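Ion-channel modulator raklp (Rhipicephalus appendiculatus, PDB 2W8X) is a tick salivary protein that modulates ion channels, activating maxiK potassium channels, and has a highly modified Kunitz/BPTI fold. Local coordinates at the interface of chains A and B. Numbering follows the deposited sequence. Chains: chain A/B, Ion-channel modulator raklp.

The interface of chains A and B. Residues chain A 5-6, 47-48; chain B 54-55, 57-58.
Two loops of chain A, one near the N-terminus with A:Lys5 and one with A:Arg47 and A:Asp48 just after strand 44-46, face the B:Ser54-B:Ser55 loop and the first turn of helix 56-63 of chain B. The hydroxyl of B:Ser54 sits between the two chain A loops. It donates to the backbone carbonyl of A:Arg47 (OG to O 2.6 Å), arriving 17° from the carbonyl plane, and accepts from the side-chain amine of A:Lys5 (NZ to OG 2.9 Å). A chi1 of 58° sets this OG between its own backbone N and carbonyl carbon, where it meets both A:Arg47 O and A:Lys5 NZ. The lysine chain bends at chi2 and chi3 as it reaches over the methyl of B:Ala58, its CB 3.8 Å from the alanine CB. Alongside, the extended A:Arg47 side chain runs its CB, CG and CD past the carbonyl oxygen of B:Ser54.

B:Ser55 makes the second polar link: its OG donates to the carboxylate of A:Asp48, meeting OD1 nearly along the C-O axis at 2.6 Å. The same hydroxyl accepts the backbone N-H of B:Ala58 (N to OG 3.0 Å), an N-cap of the helix that helps hold the serine and leaves its hydroxyl to donate to the aspartate. Water fills in around the direct bonds. One molecule bridges the carbonyl oxygens of A:Lys5 and B:Ala58, another joins A:Lys5 NZ to the backbone N of B:Ser54, and a third lies between A:Asp48 and B:Ser55.

The patch recurs with chains exchanged by the two-fold symmetry of the interface, so the hydrogen bonds, bridging waters and lysine-alanine packing help hold the deposited A-B pair together; whether Ra-KLP acts as a dimer the structure alone does not show.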
loop_
_atom_site.group_PDB
_atom_site.type_symbol
_atom_site.label_atom_id
_atom_site.label_comp_id
_atom_site.label_asym_id
_atom_site.label_seq_id
_atom_site.Cartn_x
_atom_site.Cartn_y
_atom_site.Cartn_z
ATOM N N LYS A 5 5.727 -6.684 4.750
ATOM C CA LYS A 5 6.211 -5.437 4.154
ATOM C C LYS A 5 7.500 -4.919 4.702
ATOM O O LYS A 5 8.183 -4.144 4.026
ATOM C CB LYS A 5 5.140 -4.314 4.324
ATOM C CG LYS A 5 4.062 -4.530 3.445
ATOM C CD LYS A 5 3.388 -3.259 2.906
ATOM C CE LYS A 5 2.305 -2.926 3.767
ATOM N NZ LYS A 5 1.144 -2.160 3.106
ATOM N N ARG A 6 7.807 -5.269 5.950
ATOM C CA ARG A 6 9.064 -4.851 6.580
ATOM C C ARG A 6 10.225 -5.636 6.122
ATOM O O ARG A 6 11.362 -5.157 6.240
ATOM C CB ARG A 6 9.013 -5.030 8.084
ATOM C CG ARG A 6 8.344 -3.953 8.778
ATOM C CD ARG A 6 8.549 -4.063 10.268
ATOM N NE ARG A 6 9.808 -3.450 10.677
ATOM C CZ ARG A 6 10.274 -3.439 11.924
ATOM N NH1 ARG A 6 9.608 -4.042 12.911
ATOM N NH2 ARG A 6 11.428 -2.837 12.183
ATOM N N ARG A 47 -0.409 -2.984 9.620
ATOM C CA ARG A 47 0.444 -2.016 8.911
ATOM C C ARG A 47 1.583 -2.627 8.100
ATOM O O ARG A 47 2.051 -2.020 7.133
ATOM C CB ARG A 47 1.023 -0.980 9.883
ATOM C CG ARG A 47 0.015 0.021 10.393
ATOM C CD ARG A 47 0.662 1.027 11.315
ATOM N NE ARG A 47 -0.237 2.138 11.615
ATOM C CZ ARG A 47 0.015 3.059 12.520
ATOM N NH1 ARG A 47 1.136 2.995 13.225
ATOM N NH2 ARG A 47 -0.866 4.015 12.748
ATOM N N ASP A 48 2.060 -3.794 8.511
ATOM C CA ASP A 48 3.164 -4.438 7.837
ATOM C C ASP A 48 2.754 -5.695 7.045
ATOM O O ASP A 48 3.618 -6.466 6.591
ATOM C CB ASP A 48 4.296 -4.742 8.813
ATOM C CG ASP A 48 4.966 -3.509 9.324
ATOM O OD1 ASP A 48 5.099 -2.559 8.526
ATOM O OD2 ASP A 48 5.375 -3.494 10.515
ATOM N N SER B 54 1.945 2.312 4.432
ATOM C CA SER B 54 1.204 2.029 5.661
ATOM C C SER B 54 2.035 2.065 6.935
ATOM O O SER B 54 1.476 2.117 8.044
ATOM C CB SER B 54 0.508 0.696 5.540
ATOM O OG SER B 54 1.445 -0.330 5.283
ATOM N N SER B 55 3.355 2.027 6.807
ATOM C CA SER B 55 4.213 2.127 7.965
ATOM C C SER B 55 5.574 2.659 7.550
ATOM O O SER B 55 5.922 2.629 6.375
ATOM C CB SER B 55 4.389 0.764 8.610
ATOM O OG SER B 55 5.271 -0.069 7.898
ATOM N N GLY B 57 8.450 1.286 8.334
ATOM C CA GLY B 57 9.239 0.151 7.902
ATOM C C GLY B 57 8.907 -0.373 6.517
ATOM O O GLY B 57 9.812 -0.789 5.770
ATOM N N ALA B 58 7.627 -0.288 6.134
ATOM C CA ALA B 58 7.209 -0.587 4.771
ATOM C C ALA B 58 7.870 0.346 3.751
ATOM O O ALA B 58 8.399 -0.077 2.733
ATOM C CB ALA B 58 5.686 -0.535 4.640
HETATM O O HOH W 1 7.871 -2.728 1.668
HETATM O O HOH W 2 2.342 0.412 2.197
HETATM O O HOH W 3 7.133 -0.714 10.254
#